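Local coordinates for C381 turret protein (Sulfolobus turreted icosahedral virus, PDB 4IND) that probably builds the turrets of an icosahedral archaeal virus, as a subunit with three jelly-roll domains that assembles into a five-chain complex, at residues F31-I45 with S57-I71. Residues are numbered along the deposited sequence; the frame is centred on the assembly and turned at random. Where two conformers were deposited one is given.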
ATOM      1  N   PHE A  31      22.882  17.699  23.341  1.00 23.04           N
ATOM      2  CA  PHE A  31      23.790  17.646  22.194  1.00 24.49           C
ATOM      3  C   PHE A  31      25.251  17.503  22.621  1.00 23.54           C
ATOM      4  O   PHE A  31      25.988  16.670  22.092  1.00 25.95           O
ATOM      5  CB  PHE A  31      23.581  18.926  21.352  1.00 24.36           C
ATOM      6  CG  PHE A  31      24.289  18.933  20.018  1.00 25.96           C
ATOM      7  CD1 PHE A  31      23.824  18.156  18.968  1.00 24.67           C
ATOM      8  CD2 PHE A  31      25.363  19.804  19.789  1.00 25.35           C
ATOM      9  CE1 PHE A  31      24.455  18.205  17.706  1.00 25.92           C
ATOM     10  CE2 PHE A  31      25.998  19.852  18.560  1.00 27.45           C
ATOM     11  CZ  PHE A  31      25.552  19.056  17.512  1.00 27.09           C
ATOM     12  N   VAL A  32      25.667  18.299  23.590  1.00 22.90           N
ATOM     13  CA  VAL A  32      27.059  18.291  24.037  1.00 23.45           C
ATOM     14  C   VAL A  32      27.325  17.272  25.174  1.00 28.48           C
ATOM     15  O   VAL A  32      28.362  17.302  25.825  1.00 29.66           O
ATOM     16  CB  VAL A  32      27.529  19.712  24.411  1.00 27.61           C
ATOM     17  CG1 VAL A  32      27.265  20.657  23.252  1.00 20.54           C
ATOM     18  CG2 VAL A  32      26.834  20.209  25.708  1.00 23.94           C
ATOM     19  N   ASN A  33      26.364  16.376  25.411  1.00 24.69           N
ATOM     20  CA  ASN A  33      26.573  15.221  26.296  1.00 26.48           C
ATOM     21  C   ASN A  33      26.124  13.958  25.544  1.00 27.12           C
ATOM     22  O   ASN A  33      25.606  13.010  26.139  1.00 29.24           O
ATOM     23  CB  ASN A  33      25.776  15.387  27.587  1.00 36.13           C
ATOM     24  CG  ASN A  33      26.100  14.318  28.639  1.00 73.93           C
ATOM     25  OD1 ASN A  33      27.122  13.623  28.569  1.00 85.05           O
ATOM     26  ND2 ASN A  33      25.223  14.196  29.633  1.00 84.88           N
ATOM     27  N   SER A  34      26.319  13.952  24.235  1.00 26.62           N
ATOM     28  CA  SER A  34      25.935  12.767  23.465  1.00 22.78           C
ATOM     29  C   SER A  34      26.696  12.633  22.171  1.00 25.98           C
ATOM     30  O   SER A  34      27.339  11.609  21.933  1.00 28.65           O
ATOM     31  CB  SER A  34      24.425  12.773  23.192  1.00 27.83           C
ATOM     32  OG  SER A  34      24.040  13.987  22.583  1.00 30.70           O
ATOM     33  N   ILE A  35      26.629  13.659  21.326  1.00 19.06           N
ATOM     34  CA  ILE A  35      27.164  13.531  19.969  1.00 23.21           C
ATOM     35  C   ILE A  35      28.135  14.632  19.513  1.00 20.40           C
ATOM     36  O   ILE A  35      28.715  14.540  18.443  1.00 24.31           O
ATOM     37  CB  ILE A  35      26.035  13.382  18.938  1.00 28.73           C
ATOM     38  CG1 ILE A  35      25.171  14.640  18.866  1.00 22.11           C
ATOM     39  CG2 ILE A  35      25.175  12.159  19.265  1.00 28.34           C
ATOM     40  CD1 ILE A  35      24.079  14.579  17.768  1.00 22.08           C
ATOM     41  N   PHE A  36      28.324  15.656  20.337  1.00 25.42           N
ATOM     42  CA  PHE A  36      29.230  16.743  19.972  1.00 24.37           C
ATOM     43  C   PHE A  36      30.610  16.573  20.603  1.00 24.21           C
ATOM     44  O   PHE A  36      30.717  16.318  21.804  1.00 28.70           O
ATOM     45  CB  PHE A  36      28.614  18.113  20.326  1.00 19.45           C
ATOM     46  CG  PHE A  36      29.456  19.291  19.891  1.00 26.66           C
ATOM     47  CD1 PHE A  36      29.447  19.720  18.571  1.00 28.88           C
ATOM     48  CD2 PHE A  36      30.237  19.973  20.810  1.00 29.34           C
ATOM     49  CE1 PHE A  36      30.212  20.804  18.168  1.00 27.61           C
ATOM     50  CE2 PHE A  36      31.012  21.062  20.431  1.00 32.24           C
ATOM     51  CZ  PHE A  36      30.997  21.487  19.105  1.00 33.60           C
ATOM     52  N   VAL A  37      31.656  16.714  19.789  1.00 27.94           N
ATOM     53  CA  VAL A  37      33.030  16.549  20.228  1.00 30.10           C
ATOM     54  C   VAL A  37      33.711  17.897  20.097  1.00 33.87           C
ATOM     55  O   VAL A  37      33.706  18.498  19.025  1.00 31.24           O
ATOM     56  CB  VAL A  37      33.779  15.498  19.364  1.00 33.41           C
ATOM     57  CG1 VAL A  37      35.202  15.274  19.879  1.00 32.62           C
ATOM     58  CG2 VAL A  37      32.989  14.188  19.307  1.00 23.99           C
ATOM     59  N   GLY A  38      34.303  18.370  21.193  1.00 28.29           N
ATOM     60  CA  GLY A  38      35.028  19.632  21.190  1.00 34.18           C
ATOM     61  C   GLY A  38      34.371  20.670  22.085  1.00 34.52           C
ATOM     62  O   GLY A  38      33.443  20.375  22.812  1.00 38.26           O
ATOM     63  N   SER A  39      34.874  21.895  22.014  0.58 41.37           N
ATOM     64  CA  SER A  39      34.345  23.002  22.793  0.58 36.78           C
ATOM     65  C   SER A  39      33.411  23.858  21.947  0.58 35.27           C
ATOM     66  O   SER A  39      33.370  23.733  20.722  0.58 32.22           O
ATOM     67  CB  SER A  39      35.493  23.860  23.330  0.58 43.55           C
ATOM     68  OG  SER A  39      36.289  23.131  24.246  0.58 45.73           O
ATOM     69  N   TYR A  40      32.654  24.734  22.602  1.00 31.56           N
ATOM     70  CA  TYR A  40      31.842  25.691  21.875  1.00 26.01           C
ATOM     71  C   TYR A  40      31.771  26.968  22.669  1.00 35.50           C
ATOM     72  O   TYR A  40      32.069  26.982  23.859  1.00 35.99           O
ATOM     73  CB  TYR A  40      30.454  25.147  21.598  1.00 26.63           C
ATOM     74  CG  TYR A  40      29.575  25.066  22.815  1.00 32.29           C
ATOM     75  CD1 TYR A  40      28.805  26.154  23.210  1.00 28.67           C
ATOM     76  CD2 TYR A  40      29.503  23.897  23.559  1.00 35.19           C
ATOM     77  CE1 TYR A  40      27.983  26.072  24.323  1.00 36.22           C
ATOM     78  CE2 TYR A  40      28.693  23.807  24.669  1.00 36.50           C
ATOM     79  CZ  TYR A  40      27.928  24.893  25.039  1.00 27.95           C
ATOM     80  OH  TYR A  40      27.110  24.823  26.144  1.00 38.62           O
ATOM     81  N   LYS A  41      31.428  28.059  22.000  1.00 33.00           N
ATOM     82  CA  LYS A  41      31.193  29.343  22.660  1.00 31.19           C
ATOM     83  C   LYS A  41      29.802  29.765  22.240  1.00 38.53           C
ATOM     84  O   LYS A  41      29.461  29.726  21.055  1.00 36.08           O
ATOM     85  CB  LYS A  41      32.163  30.427  22.176  1.00 37.07           C
ATOM     86  CG  LYS A  41      33.631  30.152  22.353  1.00 63.53           C
ATOM     87  CD  LYS A  41      34.446  31.267  21.660  1.00 77.83           C
ATOM     88  CE  LYS A  41      35.939  31.126  21.921  1.00 83.39           C
ATOM     89  NZ  LYS A  41      36.731  32.017  21.021  1.00 83.79           N
ATOM     90  N   LEU A  42      28.986  30.183  23.197  1.00 36.25           N
ATOM     91  CA  LEU A  42      27.616  30.551  22.856  1.00 34.74           C
ATOM     92  C   LEU A  42      27.649  31.991  22.378  1.00 35.36           C
ATOM     93  O   LEU A  42      28.157  32.869  23.053  1.00 35.59           O
ATOM     94  CB  LEU A  42      26.705  30.394  24.060  1.00 45.68           C
ATOM     95  CG  LEU A  42      25.210  30.304  23.777  1.00 39.25           C
ATOM     96  CD1 LEU A  42      24.857  29.022  23.020  1.00 30.85           C
ATOM     97  CD2 LEU A  42      24.454  30.376  25.106  1.00 42.40           C
ATOM     98  N   LYS A  43      27.144  32.237  21.178  1.00 37.97           N
ATOM     99  CA  LYS A  43      27.207  33.586  20.621  1.00 31.56           C
ATOM    100  C   LYS A  43      25.903  34.031  20.021  1.00 36.09           C
ATOM    101  O   LYS A  43      25.090  33.231  19.562  1.00 32.15           O
ATOM    102  CB  LYS A  43      28.299  33.701  19.553  1.00 41.40           C
ATOM    103  CG  LYS A  43      29.710  33.651  20.092  1.00 59.75           C
ATOM    104  CD  LYS A  43      30.725  34.009  19.018  1.00 66.12           C
ATOM    105  CE  LYS A  43      32.141  34.008  19.583  1.00 73.44           C
ATOM    106  NZ  LYS A  43      33.173  33.847  18.513  1.00 79.19           N
ATOM    107  N   GLN A  44      25.708  35.337  19.995  1.00 39.94           N
ATOM    108  CA  GLN A  44      24.525  35.844  19.339  1.00 42.09           C
ATOM    109  C   GLN A  44      24.774  35.905  17.831  1.00 34.75           C
ATOM    110  O   GLN A  44      25.715  36.559  17.368  1.00 40.45           O
ATOM    111  CB  GLN A  44      24.140  37.214  19.892  1.00 41.75           C
ATOM    112  CG  GLN A  44      22.794  37.679  19.367  1.00 49.53           C
ATOM    113  CD  GLN A  44      22.159  38.743  20.228  1.00 57.62           C
ATOM    114  OE1 GLN A  44      21.516  38.450  21.244  1.00 65.27           O
ATOM    115  NE2 GLN A  44      22.322  39.993  19.818  1.00 51.79           N
ATOM    116  N   ILE A  45      23.926  35.220  17.079  1.00 33.74           N
ATOM    117  CA  ILE A  45      24.077  35.043  15.639  1.00 34.93           C
ATOM    118  C   ILE A  45      22.921  35.769  14.934  1.00 35.07           C
ATOM    119  O   ILE A  45      21.762  35.619  15.310  1.00 33.69           O
ATOM    120  CB  ILE A  45      23.997  33.525  15.280  1.00 38.14           C
ATOM    121  CG1 ILE A  45      25.212  32.773  15.834  1.00 41.60           C
ATOM    122  CG2 ILE A  45      23.820  33.303  13.783  1.00 32.06           C
ATOM    123  CD1 ILE A  45      26.535  33.400  15.496  1.00 34.75           C
ATOM    124  N   SER A  57      20.827  32.772  19.806  1.00 30.68           N
ATOM    125  CA  SER A  57      22.072  32.459  20.516  1.00 23.12           C
ATOM    126  C   SER A  57      22.386  31.000  20.253  1.00 25.67           C
ATOM    127  O   SER A  57      21.575  30.139  20.561  1.00 30.99           O
ATOM    128  CB  SER A  57      21.903  32.690  22.014  1.00 28.78           C
ATOM    129  OG  SER A  57      21.683  34.054  22.271  1.00 43.69           O
ATOM    130  N   ALA A  58      23.549  30.732  19.666  1.00 27.05           N
ATOM    131  CA  ALA A  58      23.884  29.388  19.197  1.00 25.46           C
ATOM    132  C   ALA A  58      25.339  29.070  19.497  1.00 29.50           C
ATOM    133  O   ALA A  58      26.150  29.984  19.648  1.00 31.96           O
ATOM    134  CB  ALA A  58      23.598  29.268  17.695  1.00 29.09           C
ATOM    135  N   PRO A  59      25.676  27.774  19.586  1.00 27.42           N
ATOM    136  CA  PRO A  59      27.067  27.374  19.841  1.00 23.83           C
ATOM    137  C   PRO A  59      27.941  27.612  18.596  1.00 31.00           C
ATOM    138  O   PRO A  59      27.528  27.302  17.469  1.00 29.87           O
ATOM    139  CB  PRO A  59      26.932  25.869  20.160  1.00 20.41           C
ATOM    140  CG  PRO A  59      25.713  25.461  19.335  1.00 23.43           C
ATOM    141  CD  PRO A  59      24.769  26.617  19.551  1.00 18.70           C
ATOM    142  N   VAL A  60      29.108  28.210  18.787  1.00 25.40           N
ATOM    143  CA  VAL A  60      30.057  28.414  17.697  1.00 23.22           C
ATOM    144  C   VAL A  60      31.340  27.647  17.991  1.00 28.50           C
ATOM    145  O   VAL A  60      31.834  27.688  19.114  1.00 29.06           O
ATOM    146  CB  VAL A  60      30.415  29.915  17.564  1.00 27.22           C
ATOM    147  CG1 VAL A  60      31.371  30.137  16.380  1.00 30.79           C
ATOM    148  CG2 VAL A  60      29.149  30.753  17.400  1.00 28.45           C
ATOM    149  N   VAL A  61      31.887  26.972  16.985  1.00 32.11           N
ATOM    150  CA  VAL A  61      33.166  26.291  17.143  1.00 30.51           C
ATOM    151  C   VAL A  61      34.277  27.330  17.312  1.00 31.27           C
ATOM    152  O   VAL A  61      34.454  28.219  16.474  1.00 30.50           O
ATOM    153  CB  VAL A  61      33.474  25.377  15.950  1.00 27.93           C
ATOM    154  CG1 VAL A  61      34.812  24.649  16.182  1.00 25.81           C
ATOM    155  CG2 VAL A  61      32.342  24.381  15.736  1.00 22.93           C
ATOM    156  N   PRO A  62      35.036  27.232  18.404  1.00 30.35           N
ATOM    157  CA  PRO A  62      36.049  28.260  18.657  1.00 30.45           C
ATOM    158  C   PRO A  62      37.324  28.011  17.871  1.00 29.89           C
ATOM    159  O   PRO A  62      37.454  26.941  17.268  1.00 29.98           O
ATOM    160  CB  PRO A  62      36.328  28.111  20.158  1.00 35.65           C
ATOM    161  CG  PRO A  62      35.994  26.695  20.463  1.00 41.87           C
ATOM    162  CD  PRO A  62      34.890  26.284  19.524  1.00 33.39           C
ATOM    163  N   LEU A  63      38.246  28.975  17.903  1.00 34.78           N
ATOM    164  CA  LEU A  63      39.556  28.817  17.284  1.00 39.57           C
ATOM    165  C   LEU A  63      40.226  27.578  17.835  1.00 43.82           C
ATOM    166  O   LEU A  63      40.160  27.318  19.035  1.00 38.95           O
ATOM    167  CB  LEU A  63      40.436  30.024  17.581  1.00 41.24           C
ATOM    168  CG  LEU A  63      40.000  31.317  16.907  1.00 50.15           C
ATOM    169  CD1 LEU A  63      40.862  32.469  17.398  1.00 54.96           C
ATOM    170  CD2 LEU A  63      40.102  31.155  15.404  1.00 50.98           C
ATOM    171  N   GLY A  64      40.884  26.822  16.964  1.00 42.45           N
ATOM    172  CA  GLY A  64      41.528  25.588  17.375  1.00 44.21           C
ATOM    173  C   GLY A  64      41.141  24.451  16.454  1.00 41.60           C
ATOM    174  O   GLY A  64      40.817  24.683  15.291  1.00 37.95           O
ATOM    175  N   PRO A  65      41.183  23.213  16.968  1.00 41.73           N
ATOM    176  CA  PRO A  65      40.877  22.046  16.140  1.00 34.77           C
ATOM    177  C   PRO A  65      39.423  22.061  15.729  1.00 36.12           C
ATOM    178  O   PRO A  65      38.599  22.694  16.402  1.00 34.52           O
ATOM    179  CB  PRO A  65      41.145  20.870  17.087  1.00 37.39           C
ATOM    180  CG  PRO A  65      41.001  21.461  18.470  1.00 46.35           C
ATOM    181  CD  PRO A  65      41.546  22.841  18.348  1.00 41.48           C
ATOM    182  N   ASN A  66      39.104  21.379  14.638  1.00 36.17           N
ATOM    183  CA  ASN A  66      37.720  21.222  14.256  1.00 26.06           C
ATOM    184  C   ASN A  66      36.951  20.532  15.373  1.00 31.78           C
ATOM    185  O   ASN A  66      37.507  19.739  16.129  1.00 32.11           O
ATOM    186  CB  ASN A  66      37.598  20.392  12.979  1.00 30.19           C
ATOM    187  CG  ASN A  66      38.249  21.052  11.772  1.00 35.27           C
ATOM    188  OD1 ASN A  66      38.550  22.258  11.775  1.00 33.53           O
ATOM    189  ND2 ASN A  66      38.477  20.258  10.736  1.00 33.68           N
ATOM    190  N   ALA A  67      35.672  20.850  15.488  1.00 31.35           N
ATOM    191  CA  ALA A  67      34.762  20.048  16.309  1.00 28.25           C
ATOM    192  C   ALA A  67      34.251  18.895  15.445  1.00 27.81           C
ATOM    193  O   ALA A  67      34.477  18.873  14.231  1.00 29.59           O
ATOM    194  CB  ALA A  67      33.613  20.896  16.805  1.00 25.41           C
ATOM    195  N   SER A  68      33.563  17.937  16.065  1.00 22.14           N
ATOM    196  CA  SER A  68      32.986  16.824  15.336  1.00 25.69           C
ATOM    197  C   SER A  68      31.607  16.506  15.863  1.00 27.37           C
ATOM    198  O   SER A  68      31.313  16.725  17.034  1.00 29.22           O
ATOM    199  CB  SER A  68      33.852  15.570  15.481  1.00 29.93           C
ATOM    200  OG  SER A  68      35.181  15.807  15.079  1.00 36.50           O
ATOM    201  N   ILE A  69      30.761  15.979  14.993  1.00 22.50           N
ATOM    202  CA  ILE A  69      29.553  15.322  15.442  1.00 21.49           C
ATOM    203  C   ILE A  69      29.758  13.842  15.151  1.00 28.22           C
ATOM    204  O   ILE A  69      30.169  13.467  14.061  1.00 26.79           O
ATOM    205  CB  ILE A  69      28.327  15.853  14.709  1.00 25.44           C
ATOM    206  CG1 ILE A  69      28.093  17.317  15.099  1.00 23.79           C
ATOM    207  CG2 ILE A  69      27.080  15.012  15.071  1.00 18.49           C
ATOM    208  CD1 ILE A  69      27.068  18.031  14.239  1.00 29.39           C
ATOM    209  N   ILE A  70      29.513  13.009  16.154  1.00 22.12           N
ATOM    210  CA  ILE A  70      29.732  11.579  16.038  1.00 24.20           C
ATOM    211  C   ILE A  70      28.544  10.849  16.673  1.00 25.08           C
ATOM    212  O   ILE A  70      28.247  11.048  17.862  1.00 24.58           O
ATOM    213  CB  ILE A  70      31.035  11.155  16.766  1.00 23.45           C
ATOM    214  CG1 ILE A  70      32.260  11.873  16.171  1.00 32.16           C
ATOM    215  CG2 ILE A  70      31.238   9.658  16.653  1.00 26.70           C
ATOM    216  CD1 ILE A  70      33.593  11.420  16.814  1.00 28.88           C
ATOM    217  N   ILE A  71      27.867  10.007  15.896  1.00 20.80           N
ATOM    218  CA  ILE A  71      26.704   9.286  16.403  1.00 25.30           C
ATOM    219  C   ILE A  71      26.836   7.776  16.237  1.00 29.62           C
ATOM    220  O   ILE A  71      26.681   7.262  15.135  1.00 26.73           O
ATOM    221  CB  ILE A  71      25.415   9.746  15.682  1.00 28.85           C
ATOM    222  CG1 ILE A  71      25.356  11.276  15.628  1.00 28.99           C
ATOM    223  CG2 ILE A  71      24.180   9.202  16.393  1.00 25.55           C
ATOM    224  CD1 ILE A  71      24.201  11.838  14.756  1.00 23.68           C
TER
HETATM  225  O   HOH W   1      20.022  35.845  21.137  1.00 45.41           O
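Lys43 and Ala58 exchange two backbone hydrogen bonds, with Lys43 N to Ala58 O 2.9 Å long and nearly straight at 172°. Lys41 and Val60 form the next antiparallel hydrogen-bonded pair. A second ladder joins 36-37 to 67-71: Val37 and Ser68 bond both ways, Val37 N to Ser68 O at 2.8 Å, and Ile70 N gives to Ile35 O. At the Gln44-Ser57 non-hydrogen-bonded pair of the first ladder, a water donates to Gln44 OE1 and also bonds Ser57 OG.

Lys41 runs extended across Pro62, with CE 3.5 Å from Pro62 CB. The CB of Lys43 meets Val60 CG2 at 3.7 Å. Tyr40 CG sits between its backbone N and carbonyl carbon (chi1 72°), which lays CD1 against Pro59 CB at 3.6 Å. Phe36 brings CZ to 3.5 Å from Ala67 CB. Phe31 meets Ile69 CD1 at its ring edge. Ile35 and Ile71 lie side by side and point the same way, Ile35 CG2 to Ile71 CG1 3.7 Å. Asn52 of a neighbouring subunit packs on Val37 and Ile70.

The first ladder is the base of the beta hairpin 41-49/52-60. The second places 36-37 outermost, within this chain, in an antiparallel sheet of the first jelly-roll domain.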